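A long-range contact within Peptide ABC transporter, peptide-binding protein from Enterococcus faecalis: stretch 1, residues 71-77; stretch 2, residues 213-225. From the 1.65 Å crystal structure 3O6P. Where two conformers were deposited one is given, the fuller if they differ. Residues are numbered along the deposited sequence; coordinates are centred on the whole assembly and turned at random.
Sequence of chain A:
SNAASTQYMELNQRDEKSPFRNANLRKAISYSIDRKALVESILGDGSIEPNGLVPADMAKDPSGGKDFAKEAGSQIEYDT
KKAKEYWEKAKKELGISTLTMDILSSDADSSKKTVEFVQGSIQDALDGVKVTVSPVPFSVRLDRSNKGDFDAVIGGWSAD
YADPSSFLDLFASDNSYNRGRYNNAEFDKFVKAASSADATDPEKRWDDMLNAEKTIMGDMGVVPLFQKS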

# COMPACT_ATOMS: atom_id res chain seq x y z
N GLU A 71 -6.51 -17.01 -0.88
CA GLU A 71 -6.92 -17.14 -2.27
C GLU A 71 -6.23 -16.14 -3.19
O GLU A 71 -5.88 -16.47 -4.33
N ALA A 72 -6.03 -14.92 -2.69
CA ALA A 72 -5.42 -13.86 -3.48
C ALA A 72 -3.94 -14.15 -3.69
O ALA A 72 -3.37 -13.78 -4.71
N GLY A 73 -3.33 -14.84 -2.73
CA GLY A 73 -1.85 -14.93 -2.68
C GLY A 73 -1.19 -13.61 -2.24
O GLY A 73 -1.87 -12.64 -1.91
N SER A 74 0.14 -13.60 -2.20
CA SER A 74 0.88 -12.42 -1.79
C SER A 74 1.88 -12.04 -2.85
O SER A 74 2.61 -12.92 -3.34
N GLN A 75 1.97 -10.74 -3.16
CA GLN A 75 3.06 -10.23 -4.01
C GLN A 75 4.01 -9.31 -3.23
O GLN A 75 4.82 -8.56 -3.83
N ILE A 76 3.94 -9.39 -1.91
CA ILE A 76 4.83 -8.58 -1.04
C ILE A 76 6.06 -9.40 -0.68
O ILE A 76 5.92 -10.51 -0.13
N GLU A 77 7.23 -8.88 -1.06
CA GLU A 77 8.52 -9.52 -0.83
C GLU A 77 9.47 -8.51 -0.25
O GLU A 77 9.39 -7.32 -0.56
N GLU A 213 -7.71 -7.05 -5.62
CA GLU A 213 -6.53 -7.20 -4.74
C GLU A 213 -5.29 -7.55 -5.57
O GLU A 213 -4.24 -6.96 -5.38
N LYS A 214 -5.41 -8.53 -6.45
CA LYS A 214 -4.24 -8.97 -7.24
C LYS A 214 -3.77 -7.85 -8.17
O LYS A 214 -2.58 -7.77 -8.51
N THR A 215 -4.70 -7.00 -8.60
CA THR A 215 -4.29 -5.91 -9.51
C THR A 215 -3.47 -4.84 -8.78
O THR A 215 -2.38 -4.48 -9.22
N ILE A 216 -3.97 -4.36 -7.65
CA ILE A 216 -3.24 -3.32 -6.92
C ILE A 216 -1.94 -3.84 -6.32
O ILE A 216 -0.95 -3.12 -6.28
N MSE A 217 -1.91 -5.12 -5.92
CA MSE A 217 -0.63 -5.68 -5.45
C MSE A 217 0.32 -5.94 -6.59
O MSE A 217 1.55 -5.83 -6.43
N GLY A 218 -0.25 -6.24 -7.77
CA GLY A 218 0.58 -6.54 -8.95
C GLY A 218 1.31 -5.33 -9.50
O GLY A 218 2.39 -5.48 -10.07
N ASP A 219 0.74 -4.14 -9.35
CA ASP A 219 1.46 -2.92 -9.74
C ASP A 219 1.82 -2.06 -8.52
O ASP A 219 2.18 -0.92 -8.66
N MSE A 220 1.73 -2.67 -7.32
CA MSE A 220 2.06 -2.02 -6.04
C MSE A 220 1.54 -0.59 -5.95
O MSE A 220 2.29 0.35 -5.69
N GLY A 221 0.23 -0.45 -6.10
CA GLY A 221 -0.37 0.89 -6.15
C GLY A 221 -0.34 1.61 -4.82
O GLY A 221 -0.41 2.86 -4.77
N VAL A 222 -0.28 0.82 -3.75
CA VAL A 222 -0.07 1.28 -2.38
C VAL A 222 0.90 0.26 -1.74
O VAL A 222 0.96 -0.88 -2.20
N VAL A 223 1.67 0.66 -0.72
CA VAL A 223 2.72 -0.20 -0.15
C VAL A 223 2.28 -0.63 1.26
O VAL A 223 2.50 0.12 2.23
N PRO A 224 1.63 -1.80 1.40
CA PRO A 224 1.24 -2.26 2.76
C PRO A 224 2.47 -2.51 3.62
O PRO A 224 3.47 -3.02 3.12
N LEU A 225 2.39 -2.10 4.88
CA LEU A 225 3.50 -2.24 5.81
C LEU A 225 3.29 -3.37 6.82
O LEU A 225 4.21 -4.15 7.08

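I76 forms the apolar centre of this contact. Its CA-to-CB bond points sideways, but chi1 m and chi2 t extend the side chain so that its end comes nearer to stretch 2. There CD1 lies 3.8 Å from CB of P224, whose CA-to-CB bond points toward stretch 1. I76 CD1 is 4.2 Å from SE of M217. CG1 of I76 is 4.4 Å from CE of M220.

M217 and M220 are both selenomethionines. M217 starts toward stretch 1, but chi1 m and chi2 m lead its end away. M220 differs: its CA-to-CB bond points sideways, and its t, p, p rotamer brings the end nearer, with CE 3.8 Å from O of Q75.

A72 packs at the end of its helix. Its CB touches CG of E213 at 3.7 Å, an apolar contact made by the aliphatic part of an acidic side chain. E213 points toward stretch 1 with chi1 t and chi2 p. K214 is exposed; its CA-to-CB bond points sideways, its rotamer is m, t, m, t, and its CD lies 3.6 Å from O of A72.

Q75 points toward stretch 2 with chi1 m and chi2 t, and it lies across the last turn of the helix. Its CB-to-CG arm carries the amide over the backbone of K214 and G218. The amide is probably turned over in the model, so its polar partners are left open.

No clear direct hydrogen bond joins the stretches; two waters bridge them. Water 1 donates to O of E71 (2.8 Å from the water O) and accepts from NZ of K214 (3.1 Å from the water O). Water 2 donates to both O of G73 and OE2 of E213, its O lying 2.9 Å and 2.7 Å from them. S74 points away; its OG accepts from N of I76 at 3.2 Å.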

# COMPACT_ATOMS: atom_id res chain seq x y z
CB GLU A 71 -8.44 -17.00 -2.39
CG GLU A 71 -9.20 -18.25 -2.03
CD GLU A 71 -10.65 -18.20 -2.49
OE1 GLU A 71 -11.50 -17.83 -1.66
OE2 GLU A 71 -10.93 -18.50 -3.67
CB ALA A 72 -5.63 -12.48 -2.81
CB SER A 74 1.64 -12.69 -0.48
OG SER A 74 2.36 -11.52 -0.08
CB GLN A 75 2.44 -9.52 -5.23
CG GLN A 75 1.48 -10.51 -5.95
CD GLN A 75 0.97 -10.01 -7.28
OE1 GLN A 75 -0.22 -9.67 -7.42
NE2 GLN A 75 1.85 -10.01 -8.27
CB ILE A 76 4.12 -8.06 0.21
CG1 ILE A 76 2.98 -7.10 -0.21
CG2 ILE A 76 5.17 -7.36 1.18
CD1 ILE A 76 2.24 -6.51 0.94
CB GLU A 77 9.13 -9.98 -2.14
CG GLU A 77 9.07 -11.47 -2.37
CD GLU A 77 7.67 -11.97 -2.45
OE1 GLU A 77 6.82 -11.25 -3.02
OE2 GLU A 77 7.41 -13.08 -1.95
CB GLU A 213 -6.80 -8.31 -3.69
CG GLU A 213 -5.57 -8.78 -2.88
CD GLU A 213 -5.20 -7.91 -1.67
OE1 GLU A 213 -5.98 -7.04 -1.24
OE2 GLU A 213 -4.09 -8.15 -1.12
CB LYS A 214 -4.53 -10.25 -8.03
CG LYS A 214 -4.76 -11.45 -7.11
CD LYS A 214 -4.76 -12.77 -7.83
CE LYS A 214 -5.99 -13.06 -8.57
NZ LYS A 214 -5.91 -14.50 -9.09
CB THR A 215 -5.52 -5.26 -10.16
OG1 THR A 215 -6.22 -6.26 -10.93
CG2 THR A 215 -5.10 -4.11 -11.09
CB ILE A 216 -4.13 -2.59 -5.88
CG1 ILE A 216 -3.42 -1.33 -5.37
CG2 ILE A 216 -4.58 -3.54 -4.76
CD1 ILE A 216 -4.34 -0.43 -4.55
CB MSE A 217 -0.88 -6.93 -4.61
CG MSE A 217 -1.52 -6.56 -3.27
SE MSE A 217 -0.40 -5.46 -2.09
CE MSE A 217 -1.07 -3.70 -2.57
CB ASP A 219 0.80 -2.10 -10.90
CG ASP A 219 -0.44 -1.35 -10.48
OD1 ASP A 219 -0.95 -1.62 -9.36
OD2 ASP A 219 -0.90 -0.48 -11.27
CB MSE A 220 3.57 -2.12 -5.72
CG MSE A 220 3.91 -1.90 -4.25
SE MSE A 220 3.19 -3.28 -3.09
CE MSE A 220 4.12 -4.83 -3.80
CB VAL A 222 -1.42 1.36 -1.61
CG1 VAL A 222 -2.09 -0.01 -1.50
CG2 VAL A 222 -1.22 1.98 -0.22
CB VAL A 223 4.12 0.50 -0.13
CG1 VAL A 223 5.18 -0.44 0.50
CG2 VAL A 223 4.55 0.91 -1.54
CB PRO A 224 0.47 -3.56 2.49
CG PRO A 224 -0.02 -3.42 1.04
CD PRO A 224 1.18 -2.75 0.36
CB LEU A 225 3.75 -0.91 6.54
CG LEU A 225 4.12 0.27 5.63
CD1 LEU A 225 4.25 1.51 6.51
CD2 LEU A 225 5.45 -0.04 4.89
O HOH W 1 -4.83 -16.37 -6.93
O HOH W 2 -2.37 -9.86 -2.34